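Local coordinates for alpha-L-rhamnosidase (Streptomyces avermitilis, PDB 3W5M), which hydrolyses terminal non-reducing alpha-L-rhamnose residues from citrus flavonoids and gum arabic, and also binds L-rhamnose through a calcium-dependent carbohydrate-binding module, at residues A[595-600]-A[654-659]; A[625-630]-A[661-666]. All coordinates share one frame; numbering follows the deposited sequence.

How the contacts relate
From the N terminus, strand 587-594 runs into loop 595-600, the first half of contact 1; helix 607-622 and loop 625-630, the first half of contact 2, follow. After helix 641-654, the chain returns at 654-659 and closes contact 1, then enters helix 658-671, whose residues 661-666 close contact 2. The two loops therefore cross, because the segments alternate along the sequence. Contact 1 ties the entrance to the helical domain to the turn between helices 641-654 and 658-671. Contact 2 ties the loop bearing Asp-630 to helix 658-671, which both contacts share. Their centres lie about 13 Å apart.

Contact 1 of 2, residues A[595-600]-A[654-659]; sequences SAPFTF and TMESAR
Phe-598 and Met-655 face each other as the non-hydrogen-bonded pair of a single antiparallel beta bridge, which fastens the loop between strands 587-594 and 600-604 to the turn between two helices of the (alpha/alpha)6-barrel domain. Thr-599 N donates to Thr-654 O at 2.8 Å, and Glu-656 N to Pro-597 O at 3.0 Å, so two hydrogen bonds flank the pair. On one side of the bridge the two side chains run side by side in the same direction: Met-655 CG touches Phe-598 CD2 at 3.6 Å, and the bend at chi3 (74°) puts CE over one ring face, offset toward the rim. Met-655 SD, 4.5 Å from the Phe-598 ring centroid, adds an oblique Met-aromatic contact. Further along, Arg-659 NH2 reaches Ser-595 O at 2.9 Å, the oxygen lying near the guanidinium plane. Glu-656 fixes that plane: its OE1 takes bonds from both Arg-659 NE and NH2, forming a salt bridge, while its OE2 accepts from Arg-659 N at 3.0 Å, capping the start of helix 658-671. An alanine in place of Arg-659 would probably leave Glu-656 OE1 without its positive partner and loosen the Ser-595 end of the loop. Farther out, Tyr-653 O takes the hydrogen bond of Thr-599 OG1, and Phe-600 packs against the rings of Tyr-653 and Tyr-927. At this end water 2 donates to both Phe-600 O and Thr-654 O, 2.9 Å from each.

Contact 2 of 2, residues A[625-630]-A[661-666]; sequences LSVPTD and LTKWLV
Pro-628 lies over one face of the Trp-664 indole, its side chain crossing that of the tryptophan at about a right angle. Pro-628 CG sits 3.6 Å from the centroid of the five-membered ring and only 12° off its normal, a CH-pi contact, and Pro-628 CD presses closer to the rim, 3.2 Å from Trp-664 CD1. CG of Trp-664 stands anti to the backbone N (chi1 -180°), which sets it beside Pro-628 CD, and the bond from Trp-664 NE1 to Ala-682 O restrains the turn of the indole. Leu-661, one helical turn earlier, brings CD2 to 4.1 Å from Pro-628 CG, extending the apolar surface beneath the proline. Lys-663 reaches the loop at another point. Its CG is also anti to the backbone N, but the chain bends sharply at chi2 (-91°) before running on extended, and NZ donates a hydrogen bond to Ser-626 O at 3.0 Å, from above the carbonyl plane. NZ also lies 3.5 Å from Val-627 CG1, the two side chains crossing at a slant. The buried ammonium has further partners in Asp-667, with which it forms a salt bridge, and Trp-347 O, so its charge is probably balanced by Asp-667 while two carbonyl oxygens take hydrogen bonds. Trp-347 N is hydrogen-bonded to Ser-626 OG, so the same residue engages both Lys-663 and the loop. Two residues beyond Pro-628 comes Asp-630, which binds alpha-L-rhamnose. The packing thus joins the loop that carries a sugar-binding residue to helix 658-671 in the (alpha/alpha)6-barrel catalytic domain of a family 78 glycoside hydrolase.

Contact 1 of 2, residues A[595-600]-A[654-659]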
loop_
_atom_site.group_PDB
_atom_site.type_symbol
_atom_site.label_atom_id
_atom_site.label_comp_id
_atom_site.label_asym_id
_atom_site.label_seq_id
_atom_site.Cartn_x
_atom_site.Cartn_y
_atom_site.Cartn_z
ATOM N N SER A 595 1.612 -5.979 -8.646
ATOM C CA SER A 595 1.752 -6.403 -10.037
ATOM C C SER A 595 0.402 -6.846 -10.521
ATOM O O SER A 595 0.075 -8.036 -10.489
ATOM C CB SER A 595 2.816 -7.512 -10.182
ATOM O OG SER A 595 2.697 -8.516 -9.141
ATOM N N ALA A 596 -0.419 -5.873 -10.915
ATOM C CA ALA A 596 -1.723 -6.148 -11.509
ATOM C C ALA A 596 -1.846 -5.241 -12.714
ATOM O O ALA A 596 -1.322 -4.125 -12.688
ATOM C CB ALA A 596 -2.845 -5.871 -10.497
ATOM N N PRO A 597 -2.504 -5.713 -13.790
ATOM C CA PRO A 597 -2.630 -4.908 -15.003
ATOM C C PRO A 597 -3.605 -3.741 -14.835
ATOM O O PRO A 597 -4.535 -3.811 -14.019
ATOM C CB PRO A 597 -3.202 -5.896 -16.041
ATOM C CG PRO A 597 -3.778 -7.031 -15.251
ATOM C CD PRO A 597 -3.051 -7.080 -13.946
ATOM N N PHE A 598 -3.380 -2.670 -15.603
ATOM C CA PHE A 598 -4.392 -1.619 -15.729
ATOM C C PHE A 598 -5.477 -2.110 -16.673
ATOM O O PHE A 598 -5.195 -2.769 -17.656
ATOM C CB PHE A 598 -3.754 -0.309 -16.228
ATOM C CG PHE A 598 -2.825 0.295 -15.219
ATOM C CD1 PHE A 598 -1.477 -0.090 -15.182
ATOM C CD2 PHE A 598 -3.313 1.171 -14.251
ATOM C CE1 PHE A 598 -0.638 0.422 -14.192
ATOM C CE2 PHE A 598 -2.470 1.698 -13.270
ATOM C CZ PHE A 598 -1.131 1.317 -13.247
ATOM N N THR A 599 -6.732 -1.821 -16.352
ATOM C CA THR A 599 -7.821 -2.477 -17.060
ATOM C C THR A 599 -8.853 -1.498 -17.620
ATOM O O THR A 599 -9.936 -1.917 -18.045
ATOM C CB THR A 599 -8.554 -3.482 -16.136
ATOM O OG1 THR A 599 -8.893 -2.824 -14.913
ATOM C CG2 THR A 599 -7.645 -4.715 -15.837
ATOM N N PHE A 600 -8.539 -0.206 -17.644
ATOM C CA PHE A 600 -9.475 0.753 -18.230
ATOM C C PHE A 600 -8.784 1.860 -18.994
ATOM O O PHE A 600 -8.101 2.703 -18.394
ATOM C CB PHE A 600 -10.404 1.366 -17.164
ATOM C CG PHE A 600 -11.717 1.872 -17.730
ATOM C CD1 PHE A 600 -11.823 3.149 -18.277
ATOM C CD2 PHE A 600 -12.855 1.052 -17.732
ATOM C CE1 PHE A 600 -13.030 3.597 -18.806
ATOM C CE2 PHE A 600 -14.055 1.507 -18.257
ATOM C CZ PHE A 600 -14.138 2.779 -18.793
ATOM N N THR A 654 -10.259 0.466 -12.945
ATOM C CA THR A 654 -8.988 0.920 -13.506
ATOM C C THR A 654 -7.817 -0.058 -13.393
ATOM O O THR A 654 -6.935 -0.013 -14.229
ATOM C CB THR A 654 -8.603 2.289 -12.977
ATOM O OG1 THR A 654 -8.984 2.341 -11.611
ATOM C CG2 THR A 654 -9.382 3.386 -13.743
ATOM N N MET A 655 -7.814 -0.933 -12.386
ATOM C CA MET A 655 -6.820 -2.024 -12.324
ATOM C C MET A 655 -7.537 -3.304 -11.941
ATOM O O MET A 655 -8.617 -3.263 -11.330
ATOM C CB MET A 655 -5.773 -1.758 -11.251
ATOM C CG MET A 655 -4.934 -0.528 -11.487
ATOM S SD MET A 655 -3.755 -0.198 -10.159
ATOM C CE MET A 655 -2.489 -1.462 -10.405
ATOM N N GLU A 656 -6.960 -4.433 -12.326
ATOM C CA GLU A 656 -7.426 -5.710 -11.802
ATOM C C GLU A 656 -7.172 -5.682 -10.290
ATOM O O GLU A 656 -6.041 -5.748 -9.830
ATOM C CB GLU A 656 -6.739 -6.893 -12.483
ATOM C CG GLU A 656 -7.251 -8.248 -11.963
ATOM C CD GLU A 656 -6.414 -8.818 -10.819
ATOM O OE1 GLU A 656 -5.217 -9.107 -11.042
ATOM O OE2 GLU A 656 -6.941 -9.001 -9.679
ATOM N N SER A 657 -8.250 -5.531 -9.523
ATOM C CA SER A 657 -8.158 -5.297 -8.088
ATOM C C SER A 657 -8.660 -6.492 -7.284
ATOM O O SER A 657 -8.642 -6.456 -6.051
ATOM C CB SER A 657 -8.948 -4.019 -7.699
ATOM O OG SER A 657 -8.358 -2.873 -8.316
ATOM N N ALA A 658 -9.032 -7.584 -7.971
ATOM C CA ALA A 658 -9.572 -8.753 -7.269
ATOM C C ALA A 658 -8.577 -9.424 -6.336
ATOM O O ALA A 658 -8.878 -9.656 -5.178
ATOM C CB ALA A 658 -10.131 -9.763 -8.257
ATOM N N ARG A 659 -7.387 -9.775 -6.824
ATOM C CA ARG A 659 -6.452 -10.436 -5.939
ATOM C C ARG A 659 -6.048 -9.475 -4.797
ATOM O O ARG A 659 -5.905 -9.899 -3.639
ATOM C CB ARG A 659 -5.202 -10.859 -6.711
ATOM C CG ARG A 659 -5.422 -12.000 -7.722
ATOM C CD ARG A 659 -4.102 -12.259 -8.471
ATOM N NE ARG A 659 -3.790 -11.097 -9.308
ATOM C CZ ARG A 659 -2.547 -10.665 -9.576
ATOM N NH1 ARG A 659 -1.484 -11.291 -9.094
ATOM N NH2 ARG A 659 -2.383 -9.574 -10.325
HETATM O O HOH W 1 1.283 -10.774 -10.068
HETATM O O HOH W 2 -6.470 2.177 -16.049
#

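Contact 2 of 2, residues A[625-630]-A[661-666]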
loop_
_atom_site.group_PDB
_atom_site.type_symbol
_atom_site.label_atom_id
_atom_site.label_comp_id
_atom_site.label_asym_id
_atom_site.label_seq_id
_atom_site.Cartn_x
_atom_site.Cartn_y
_atom_site.Cartn_z
ATOM N N LEU A 625 0.139 -0.698 -2.657
ATOM C CA LEU A 625 1.415 -1.352 -2.323
ATOM C C LEU A 625 1.215 -2.223 -1.087
ATOM O O LEU A 625 1.201 -1.720 0.033
ATOM C CB LEU A 625 2.510 -0.325 -2.020
ATOM C CG LEU A 625 3.428 0.201 -3.099
ATOM C CD1 LEU A 625 2.662 1.311 -3.851
ATOM C CD2 LEU A 625 4.706 0.765 -2.459
ATOM N N SER A 626 1.076 -3.522 -1.308
ATOM C CA SER A 626 0.777 -4.546 -0.266
ATOM C C SER A 626 -0.610 -4.411 0.425
ATOM O O SER A 626 -1.351 -5.408 0.558
ATOM C CB SER A 626 1.891 -4.612 0.795
ATOM O OG SER A 626 1.640 -5.679 1.695
ATOM N N VAL A 627 -0.954 -3.204 0.860
ATOM C CA VAL A 627 -2.325 -2.941 1.388
ATOM C C VAL A 627 -2.842 -1.667 0.732
ATOM O O VAL A 627 -2.031 -0.826 0.299
ATOM C CB VAL A 627 -2.357 -2.809 2.931
ATOM C CG1 VAL A 627 -1.812 -4.071 3.635
ATOM C CG2 VAL A 627 -1.637 -1.566 3.406
ATOM N N PRO A 628 -4.176 -1.508 0.623
ATOM C CA PRO A 628 -4.728 -0.275 0.063
ATOM C C PRO A 628 -4.570 0.876 1.102
ATOM O O PRO A 628 -5.229 0.881 2.149
ATOM C CB PRO A 628 -6.190 -0.637 -0.205
ATOM C CG PRO A 628 -6.518 -1.684 0.826
ATOM C CD PRO A 628 -5.228 -2.437 1.078
ATOM N N THR A 629 -3.644 1.803 0.840
ATOM C CA THR A 629 -3.289 2.788 1.857
ATOM C C THR A 629 -4.026 4.097 1.656
ATOM O O THR A 629 -4.490 4.385 0.549
ATOM C CB THR A 629 -1.773 3.061 1.943
ATOM O OG1 THR A 629 -1.259 3.370 0.645
ATOM C CG2 THR A 629 -1.057 1.878 2.526
ATOM N N ASP A 630 -4.136 4.865 2.743
ATOM C CA ASP A 630 -4.662 6.233 2.655
ATOM C C ASP A 630 -3.695 7.172 1.935
ATOM O O ASP A 630 -4.113 7.902 1.057
ATOM C CB ASP A 630 -5.023 6.790 4.036
ATOM C CG ASP A 630 -3.819 6.853 5.018
ATOM O OD1 ASP A 630 -2.895 5.997 4.985
ATOM O OD2 ASP A 630 -3.836 7.751 5.881
ATOM N N LEU A 661 -7.605 -6.774 -3.378
ATOM C CA LEU A 661 -8.630 -6.543 -2.347
ATOM C C LEU A 661 -9.133 -7.819 -1.688
ATOM O O LEU A 661 -9.515 -7.778 -0.532
ATOM C CB LEU A 661 -9.775 -5.647 -2.862
ATOM C CG LEU A 661 -9.205 -4.300 -3.306
ATOM C CD1 LEU A 661 -10.335 -3.545 -3.987
ATOM C CD2 LEU A 661 -8.588 -3.502 -2.151
ATOM N N THR A 662 -9.110 -8.947 -2.401
ATOM C CA THR A 662 -9.298 -10.272 -1.755
ATOM C C THR A 662 -8.324 -10.467 -0.610
ATOM O O THR A 662 -8.716 -10.833 0.493
ATOM C CB THR A 662 -9.208 -11.453 -2.762
ATOM O OG1 THR A 662 -10.226 -11.299 -3.752
ATOM C CG2 THR A 662 -9.398 -12.810 -2.059
ATOM N N LYS A 663 -7.040 -10.225 -0.876
ATOM C CA LYS A 663 -6.014 -10.303 0.137
ATOM C C LYS A 663 -6.322 -9.331 1.285
ATOM O O LYS A 663 -6.257 -9.711 2.461
ATOM C CB LYS A 663 -4.638 -9.967 -0.482
ATOM C CG LYS A 663 -3.486 -10.056 0.494
ATOM C CD LYS A 663 -3.251 -8.719 1.151
ATOM C CE LYS A 663 -2.001 -8.736 1.998
ATOM N NZ LYS A 663 -1.872 -7.434 2.676
ATOM N N TRP A 664 -6.656 -8.094 0.954
ATOM C CA TRP A 664 -6.898 -7.098 2.003
ATOM C C TRP A 664 -8.116 -7.493 2.878
ATOM O O TRP A 664 -8.108 -7.275 4.084
ATOM C CB TRP A 664 -7.082 -5.689 1.457
ATOM C CG TRP A 664 -7.326 -4.695 2.572
ATOM C CD1 TRP A 664 -6.416 -4.236 3.480
ATOM C CD2 TRP A 664 -8.584 -4.102 2.924
ATOM N NE1 TRP A 664 -7.029 -3.367 4.361
ATOM C CE2 TRP A 664 -8.352 -3.256 4.032
ATOM C CE3 TRP A 664 -9.872 -4.197 2.402
ATOM C CZ2 TRP A 664 -9.373 -2.518 4.644
ATOM C CZ3 TRP A 664 -10.898 -3.432 2.996
ATOM C CH2 TRP A 664 -10.635 -2.635 4.131
ATOM N N LEU A 665 -9.139 -8.054 2.269
ATOM C CA LEU A 665 -10.319 -8.462 3.078
ATOM C C LEU A 665 -9.982 -9.587 4.044
ATOM O O LEU A 665 -10.592 -9.698 5.110
ATOM C CB LEU A 665 -11.481 -8.863 2.173
ATOM C CG LEU A 665 -12.147 -7.708 1.430
ATOM C CD1 LEU A 665 -12.956 -8.280 0.256
ATOM C CD2 LEU A 665 -13.007 -6.909 2.397
ATOM N N VAL A 666 -8.998 -10.441 3.697
ATOM C CA VAL A 666 -8.471 -11.360 4.665
ATOM C C VAL A 666 -7.849 -10.613 5.846
ATOM O O VAL A 666 -8.054 -11.017 7.013
ATOM C CB VAL A 666 -7.427 -12.327 4.050
ATOM C CG1 VAL A 666 -6.859 -13.233 5.139
ATOM C CG2 VAL A 666 -8.120 -13.160 2.990
#